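Local coordinates for protein cellulosomal scaffoldin (Bacteroides cellulosolvens, PDB 1TYJ) that probably holds the cellulosome together, its type-II cohesin module serving to bind the dockerin of a partner protein, at residues 30-42 with 126-138. Residues are numbered along the deposited sequence; the frame is centred on the assembly and turned at random.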
ATOM      1  N   PHE A  30       1.537 -15.995  -0.310  1.00 16.97           N
ATOM      2  CA  PHE A  30       1.991 -14.620  -0.548  1.00 16.74           C
ATOM      3  C   PHE A  30       3.426 -14.355  -0.082  1.00 16.71           C
ATOM      4  O   PHE A  30       3.771 -14.531   1.115  1.00 17.36           O
ATOM      5  CB  PHE A  30       1.028 -13.686   0.207  1.00 15.76           C
ATOM      6  CG  PHE A  30       1.394 -12.238   0.132  1.00 16.45           C
ATOM      7  CD1 PHE A  30       1.724 -11.537   1.293  1.00 16.43           C
ATOM      8  CD2 PHE A  30       1.380 -11.558  -1.104  1.00 16.01           C
ATOM      9  CE1 PHE A  30       2.021 -10.144   1.251  1.00 14.99           C
ATOM     10  CE2 PHE A  30       1.696 -10.184  -1.164  1.00 15.43           C
ATOM     11  CZ  PHE A  30       2.029  -9.473   0.045  1.00 16.52           C
ATOM     12  N   SER A  31       4.242 -13.810  -0.993  1.00 15.57           N
ATOM     13  CA  SER A  31       5.658 -13.556  -0.668  1.00 15.04           C
ATOM     14  C   SER A  31       6.107 -12.103  -0.896  1.00 15.62           C
ATOM     15  O   SER A  31       7.256 -11.754  -0.575  1.00 16.49           O
ATOM     16  CB  SER A  31       6.599 -14.471  -1.489  1.00 15.93           C
ATOM     17  OG  SER A  31       6.594 -13.962  -2.833  1.00 18.85           O
ATOM     18  N   GLY A  32       5.247 -11.266  -1.469  1.00 15.53           N
ATOM     19  CA  GLY A  32       5.669  -9.901  -1.715  1.00 15.98           C
ATOM     20  C   GLY A  32       4.745  -9.128  -2.616  1.00 15.42           C
ATOM     21  O   GLY A  32       3.896  -9.707  -3.302  1.00 16.55           O
ATOM     22  N   TYR A  33       4.904  -7.813  -2.619  1.00 15.68           N
ATOM     23  CA  TYR A  33       4.027  -6.948  -3.449  1.00 15.72           C
ATOM     24  C   TYR A  33       4.810  -5.765  -3.940  1.00 15.78           C
ATOM     25  O   TYR A  33       5.883  -5.427  -3.401  1.00 15.45           O
ATOM     26  CB  TYR A  33       2.808  -6.414  -2.639  1.00 15.57           C
ATOM     27  CG  TYR A  33       3.237  -5.381  -1.611  1.00 15.45           C
ATOM     28  CD1 TYR A  33       3.268  -4.025  -1.944  1.00 16.31           C
ATOM     29  CD2 TYR A  33       3.718  -5.761  -0.348  1.00 16.45           C
ATOM     30  CE1 TYR A  33       3.749  -3.054  -1.051  1.00 17.32           C
ATOM     31  CE2 TYR A  33       4.196  -4.786   0.574  1.00 15.59           C
ATOM     32  CZ  TYR A  33       4.217  -3.438   0.198  1.00 15.50           C
ATOM     33  OH  TYR A  33       4.660  -2.472   1.070  1.00 17.09           O
ATOM     34  N   GLN A  34       4.241  -5.102  -4.935  1.00 15.69           N
ATOM     35  CA  GLN A  34       4.647  -3.739  -5.301  1.00 16.07           C
ATOM     36  C   GLN A  34       3.369  -2.987  -5.647  1.00 16.69           C
ATOM     37  O   GLN A  34       2.502  -3.530  -6.368  1.00 16.68           O
ATOM     38  CB  GLN A  34       5.599  -3.746  -6.506  1.00 16.54           C
ATOM     39  CG  GLN A  34       6.238  -2.364  -6.690  1.00 21.61           C
ATOM     40  CD  GLN A  34       7.257  -2.322  -7.792  1.00 27.59           C
ATOM     41  OE1 GLN A  34       8.103  -3.187  -7.889  1.00 30.73           O
ATOM     42  NE2 GLN A  34       7.193  -1.285  -8.609  1.00 32.46           N
ATOM     43  N   PHE A  35       3.267  -1.751  -5.166  1.00 15.65           N
ATOM     44  CA  PHE A  35       2.091  -0.896  -5.417  1.00 16.40           C
ATOM     45  C   PHE A  35       2.477   0.422  -6.059  1.00 16.63           C
ATOM     46  O   PHE A  35       3.539   0.968  -5.725  1.00 17.52           O
ATOM     47  CB  PHE A  35       1.370  -0.545  -4.110  1.00 16.47           C
ATOM     48  CG  PHE A  35       0.776  -1.722  -3.380  1.00 14.17           C
ATOM     49  CD1 PHE A  35       0.762  -1.730  -1.979  1.00 17.81           C
ATOM     50  CD2 PHE A  35       0.238  -2.835  -4.076  1.00 16.30           C
ATOM     51  CE1 PHE A  35       0.186  -2.773  -1.294  1.00 15.86           C
ATOM     52  CE2 PHE A  35      -0.320  -3.899  -3.380  1.00 16.90           C
ATOM     53  CZ  PHE A  35      -0.351  -3.869  -1.993  1.00 16.77           C
ATOM     54  N   ASN A  36       1.617   0.913  -6.963  1.00 15.85           N
ATOM     55  CA  ASN A  36       1.688   2.277  -7.457  1.00 15.79           C
ATOM     56  C   ASN A  36       0.358   2.920  -7.057  1.00 16.68           C
ATOM     57  O   ASN A  36      -0.715   2.449  -7.477  1.00 17.31           O
ATOM     58  CB  ASN A  36       1.843   2.288  -8.983  1.00 17.20           C
ATOM     59  CG  ASN A  36       2.221   3.662  -9.490  1.00 20.06           C
ATOM     60  OD1 ASN A  36       1.378   4.412 -10.032  1.00 26.75           O
ATOM     61  ND2 ASN A  36       3.460   4.042  -9.239  1.00 17.58           N
ATOM     62  N   ILE A  37       0.427   3.963  -6.225  1.00 16.35           N
ATOM     63  CA  ILE A  37      -0.775   4.594  -5.613  1.00 16.52           C
ATOM     64  C   ILE A  37      -0.807   6.077  -5.890  1.00 16.78           C
ATOM     65  O   ILE A  37       0.196   6.776  -5.732  1.00 17.82           O
ATOM     66  CB  ILE A  37      -0.816   4.335  -4.084  0.67 14.57           C
ATOM     67  CG1 ILE A  37      -0.890   2.835  -3.812  1.00 16.43           C
ATOM     68  CG2 ILE A  37      -1.953   5.145  -3.403  1.00 16.79           C
ATOM     69  CD1 ILE A  37      -0.834   2.459  -2.299  1.00 17.27           C
ATOM     70  N   LYS A  38      -1.958   6.571  -6.336  1.00 17.13           N
ATOM     71  CA  LYS A  38      -2.073   7.997  -6.648  1.00 17.53           C
ATOM     72  C   LYS A  38      -2.914   8.654  -5.568  1.00 17.45           C
ATOM     73  O   LYS A  38      -3.861   8.060  -5.055  1.00 18.73           O
ATOM     74  CB  LYS A  38      -2.707   8.139  -8.045  1.00 18.65           C
ATOM     75  CG  LYS A  38      -3.039   9.535  -8.478  0.50 19.10           C
ATOM     76  CD  LYS A  38      -1.983  10.037  -9.425  0.50 22.23           C
ATOM     77  CE  LYS A  38      -2.013  11.543  -9.538  0.50 22.41           C
ATOM     78  NZ  LYS A  38      -1.893  12.248  -8.237  0.50 16.99           N
ATOM     79  N   TYR A  39      -2.555   9.871  -5.185  1.00 17.28           N
ATOM     80  CA  TYR A  39      -3.371  10.624  -4.249  1.00 16.98           C
ATOM     81  C   TYR A  39      -3.420  12.065  -4.722  1.00 16.95           C
ATOM     82  O   TYR A  39      -2.651  12.471  -5.608  1.00 18.37           O
ATOM     83  CB  TYR A  39      -2.804  10.518  -2.800  1.00 16.09           C
ATOM     84  CG  TYR A  39      -1.416  11.159  -2.671  1.00 17.09           C
ATOM     85  CD1 TYR A  39      -1.290  12.472  -2.214  1.00 18.38           C
ATOM     86  CD2 TYR A  39      -0.233  10.443  -3.017  1.00 16.54           C
ATOM     87  CE1 TYR A  39      -0.044  13.104  -2.131  1.00 15.74           C
ATOM     88  CE2 TYR A  39       0.987  11.051  -2.972  1.00 17.64           C
ATOM     89  CZ  TYR A  39       1.088  12.372  -2.499  1.00 17.50           C
ATOM     90  OH  TYR A  39       2.307  12.979  -2.430  1.00 17.86           O
ATOM     91  N   ASN A  40      -4.341  12.829  -4.147  1.00 17.19           N
ATOM     92  CA  ASN A  40      -4.531  14.215  -4.558  1.00 18.26           C
ATOM     93  C   ASN A  40      -3.669  15.166  -3.732  1.00 18.10           C
ATOM     94  O   ASN A  40      -3.953  15.393  -2.565  1.00 18.62           O
ATOM     95  CB  ASN A  40      -6.010  14.603  -4.453  1.00 18.49           C
ATOM     96  CG  ASN A  40      -6.292  15.957  -5.064  1.00 17.98           C
ATOM     97  OD1 ASN A  40      -5.402  16.820  -5.142  1.00 21.14           O
ATOM     98  ND2 ASN A  40      -7.539  16.146  -5.567  1.00 23.16           N
ATOM     99  N   THR A  41      -2.621  15.728  -4.358  1.00 18.63           N
ATOM    100  CA  THR A  41      -1.676  16.605  -3.646  1.00 19.15           C
ATOM    101  C   THR A  41      -2.275  17.939  -3.170  1.00 19.55           C
ATOM    102  O   THR A  41      -1.664  18.640  -2.365  1.00 19.94           O
ATOM    103  CB  THR A  41      -0.428  16.938  -4.515  1.00 19.04           C
ATOM    104  OG1 THR A  41      -0.831  17.690  -5.665  1.00 22.16           O
ATOM    105  CG2 THR A  41       0.306  15.677  -4.949  1.00 20.36           C
ATOM    106  N   THR A  42      -3.458  18.296  -3.659  1.00 19.35           N
ATOM    107  CA  THR A  42      -4.149  19.497  -3.182  1.00 19.92           C
ATOM    108  C   THR A  42      -4.605  19.320  -1.732  1.00 18.94           C
ATOM    109  O   THR A  42      -4.593  20.279  -0.959  1.00 20.10           O
ATOM    110  CB  THR A  42      -5.348  19.792  -4.089  1.00 19.98           C
ATOM    111  OG1 THR A  42      -4.859  20.036  -5.411  1.00 22.37           O
ATOM    112  CG2 THR A  42      -6.176  21.010  -3.611  1.00 21.27           C
ATOM    113  N   ILE A 126     -13.435  13.117  -1.077  1.00 19.13           N
ATOM    114  CA  ILE A 126     -12.511  12.701  -2.108  1.00 19.23           C
ATOM    115  C   ILE A 126     -12.092  11.263  -1.833  1.00 17.70           C
ATOM    116  O   ILE A 126     -12.109  10.807  -0.690  1.00 18.48           O
ATOM    117  CB  ILE A 126     -11.231  13.590  -2.150  1.00 18.53           C
ATOM    118  CG1 ILE A 126     -10.409  13.455  -0.859  1.00 19.27           C
ATOM    119  CG2 ILE A 126     -11.587  15.070  -2.367  1.00 19.82           C
ATOM    120  CD1 ILE A 126      -8.992  14.113  -0.948  1.00 20.85           C
ATOM    121  N   LYS A 127     -11.764  10.540  -2.895  1.00 17.56           N
ATOM    122  CA  LYS A 127     -11.150   9.214  -2.769  1.00 17.10           C
ATOM    123  C   LYS A 127      -9.855   9.402  -1.970  1.00 16.68           C
ATOM    124  O   LYS A 127      -9.057  10.293  -2.269  1.00 17.97           O
ATOM    125  CB  LYS A 127     -10.857   8.648  -4.160  1.00 16.65           C
ATOM    126  CG  LYS A 127     -12.110   8.221  -4.924  1.00 20.48           C
ATOM    127  CD  LYS A 127     -11.690   7.957  -6.385  1.00 24.48           C
ATOM    128  CE  LYS A 127     -12.844   7.430  -7.236  1.00 28.28           C
ATOM    129  NZ  LYS A 127     -12.337   7.097  -8.617  1.00 30.00           N
ATOM    130  N   LEU A 128      -9.620   8.571  -0.968  1.00 15.80           N
ATOM    131  CA  LEU A 128      -8.364   8.781  -0.216  1.00 16.11           C
ATOM    132  C   LEU A 128      -7.133   8.541  -1.113  1.00 16.88           C
ATOM    133  O   LEU A 128      -6.119   9.281  -1.048  1.00 18.27           O
ATOM    134  CB  LEU A 128      -8.319   7.870   1.002  1.00 17.43           C
ATOM    135  CG  LEU A 128      -7.060   8.021   1.878  1.00 17.21           C
ATOM    136  CD1 LEU A 128      -6.861   9.492   2.306  1.00 19.18           C
ATOM    137  CD2 LEU A 128      -7.160   7.115   3.118  1.00 16.85           C
ATOM    138  N   ALA A 129      -7.215   7.502  -1.931  1.00 15.46           N
ATOM    139  CA  ALA A 129      -6.158   7.185  -2.891  1.00 15.64           C
ATOM    140  C   ALA A 129      -6.722   6.221  -3.908  1.00 16.89           C
ATOM    141  O   ALA A 129      -7.808   5.668  -3.700  1.00 18.06           O
ATOM    142  CB  ALA A 129      -4.951   6.557  -2.165  1.00 16.55           C
ATOM    143  N   THR A 130      -5.971   6.012  -4.983  1.00 17.48           N
ATOM    144  CA  THR A 130      -6.305   5.009  -5.977  1.00 18.10           C
ATOM    145  C   THR A 130      -5.082   4.135  -6.311  1.00 19.19           C
ATOM    146  O   THR A 130      -3.963   4.643  -6.379  1.00 19.88           O
ATOM    147  CB  THR A 130      -6.826   5.704  -7.283  1.00 19.34           C
ATOM    148  OG1 THR A 130      -5.802   6.512  -7.850  0.50 15.77           O
ATOM    149  CG2 THR A 130      -8.063   6.569  -6.998  0.50 20.01           C
ATOM    150  N   PHE A 131      -5.289   2.833  -6.518  1.00 17.56           N
ATOM    151  CA  PHE A 131      -4.225   2.017  -7.071  1.00 18.81           C
ATOM    152  C   PHE A 131      -4.310   2.156  -8.604  1.00 19.89           C
ATOM    153  O   PHE A 131      -5.363   1.867  -9.197  1.00 20.09           O
ATOM    154  CB  PHE A 131      -4.460   0.552  -6.700  1.00 19.14           C
ATOM    155  CG  PHE A 131      -4.306   0.257  -5.227  1.00 18.07           C
ATOM    156  CD1 PHE A 131      -5.411   0.292  -4.381  1.00 18.57           C
ATOM    157  CD2 PHE A 131      -3.073  -0.144  -4.709  1.00 17.18           C
ATOM    158  CE1 PHE A 131      -5.289  -0.025  -2.990  1.00 20.69           C
ATOM    159  CE2 PHE A 131      -2.920  -0.475  -3.330  1.00 20.50           C
ATOM    160  CZ  PHE A 131      -4.031  -0.409  -2.467  1.00 20.83           C
ATOM    161  N   GLU A 132      -3.232   2.577  -9.258  1.00 22.26           N
ATOM    162  CA  GLU A 132      -3.291   2.770 -10.716  1.00 27.10           C
ATOM    163  C   GLU A 132      -1.946   2.468 -11.331  1.00 29.25           C
ATOM    164  O   GLU A 132      -0.925   2.832 -10.762  1.00 28.70           O
ATOM    165  CB  GLU A 132      -3.603   4.227 -11.035  1.00 27.65           C
ATOM    166  CG  GLU A 132      -5.002   4.703 -10.784  1.00 31.40           C
ATOM    167  CD  GLU A 132      -5.185   6.153 -11.246  1.00 32.94           C
ATOM    168  OE1 GLU A 132      -4.694   6.486 -12.365  1.00 37.03           O
ATOM    169  OE2 GLU A 132      -5.803   6.948 -10.488  1.00 36.85           O
ATOM    170  N   ASN A 133      -1.957   1.842 -12.513  1.00 31.79           N
ATOM    171  CA  ASN A 133      -0.733   1.501 -13.218  1.00 35.79           C
ATOM    172  C   ASN A 133       0.076   2.766 -13.405  1.00 37.81           C
ATOM    173  O   ASN A 133      -0.483   3.864 -13.582  1.00 38.77           O
ATOM    174  CB  ASN A 133      -1.075   0.890 -14.584  1.00 36.03           C
ATOM    175  CG  ASN A 133      -1.790  -0.487 -14.479  1.00 37.70           C
ATOM    176  OD1 ASN A 133      -2.565  -0.871 -15.363  1.00 41.76           O
ATOM    177  ND2 ASN A 133      -1.514  -1.224 -13.426  1.00 35.62           N
ATOM    178  N   GLY A 134       1.393   2.643 -13.370  1.00 40.36           N
ATOM    179  CA  GLY A 134       2.223   3.793 -13.699  1.00 43.44           C
ATOM    180  C   GLY A 134       3.607   3.282 -13.953  1.00 45.78           C
ATOM    181  O   GLY A 134       3.797   2.380 -14.771  1.00 46.72           O
ATOM    182  N   SER A 135       4.571   3.862 -13.243  1.00 47.54           N
ATOM    183  CA  SER A 135       5.785   3.143 -12.901  1.00 48.66           C
ATOM    184  C   SER A 135       6.447   2.502 -14.122  1.00 49.45           C
ATOM    185  O   SER A 135       6.482   3.079 -15.209  1.00 50.44           O
ATOM    186  CB  SER A 135       5.413   2.064 -11.876  1.00 49.05           C
ATOM    187  OG  SER A 135       4.232   1.357 -12.292  1.00 49.41           O
ATOM    188  N   SER A 136       6.987   1.313 -13.918  1.00 49.77           N
ATOM    189  CA  SER A 136       7.505   0.491 -14.993  1.00 49.76           C
ATOM    190  C   SER A 136       7.049  -0.923 -14.619  1.00 49.19           C
ATOM    191  O   SER A 136       7.745  -1.913 -14.882  1.00 49.56           O
ATOM    192  CB  SER A 136       9.039   0.595 -15.049  1.00 50.42           C
ATOM    193  OG  SER A 136       9.500   1.929 -14.842  1.00 51.73           O
ATOM    194  N   MET A 137       5.882  -1.001 -13.974  1.00 48.19           N
ATOM    195  CA  MET A 137       5.357  -2.270 -13.463  1.00 46.79           C
ATOM    196  C   MET A 137       4.672  -3.035 -14.596  1.00 45.94           C
ATOM    197  O   MET A 137       3.477  -2.823 -14.862  1.00 46.05           O
ATOM    198  CB  MET A 137       4.375  -2.032 -12.293  1.00 46.92           C
ATOM    199  CG  MET A 137       4.940  -1.248 -11.080  1.00 47.16           C
ATOM    200  SD  MET A 137       3.917  -1.269  -9.560  1.00 46.90           S
ATOM    201  CE  MET A 137       2.296  -1.331 -10.295  1.00 46.15           C
ATOM    202  N   ASN A 138       5.405  -3.918 -15.276  1.00 44.28           N
ATOM    203  CA  ASN A 138       4.772  -4.671 -16.366  1.00 42.76           C
ATOM    204  C   ASN A 138       3.872  -5.809 -15.900  1.00 40.48           C
ATOM    205  O   ASN A 138       4.199  -6.548 -14.964  1.00 40.45           O
ATOM    206  CB  ASN A 138       5.776  -5.147 -17.423  1.00 44.12           C
ATOM    207  CG  ASN A 138       5.789  -4.240 -18.662  1.00 46.75           C
ATOM    208  OD1 ASN A 138       6.326  -3.114 -18.630  1.00 49.23           O
ATOM    209  ND2 ASN A 138       5.185  -4.721 -19.758  1.00 48.34           N
TER
HETATM  210  O   HOH W   1      -6.260  11.436  -2.767  1.00 21.11           O
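F131 turns the edge of its ring onto the face of F35: the centroids lie 5.3 Å apart, the planes meet at 76°, and F131 CE2 stands over the centre of the F35 ring. The other face of that ring is taken by Y33 CD1. F131 CE2 also meets I37 CD1 at 3.7 Å, the side chains running alongside; chi1 of -61° sets I37 CG1 along F131 and turns CG2 to A129 CB at 3.5 Å. I22 of strand 17-25, in the opposing sheet, touches F35, I37 and F131, which places this side of the contact in the core of the cohesin beta sandwich. Within the sheet the strands are antiparallel: K38 and T130 form a hydrogen-bonded pair, K38 N to T130 O at 2.8 Å and T130 N to K38 O at 2.9 Å, and E132 N reaches N36 O at 3.1 Å. The opposite face is looser where K38 and T130 are partly exposed and E132 exposed; toward the loop N36 and M137 are buried again. Past F131 the chain leaves the strand and folds back over N36, whose CB lies 3.9 Å from M137 CE; M137 CG and SD lie against Q34 NE2, the two side chains meeting at a slant. Cutting N36 back to an alanine removes the amide beneath residues 132-135 and would probably open a gap there, leaving this loop less firmly seated.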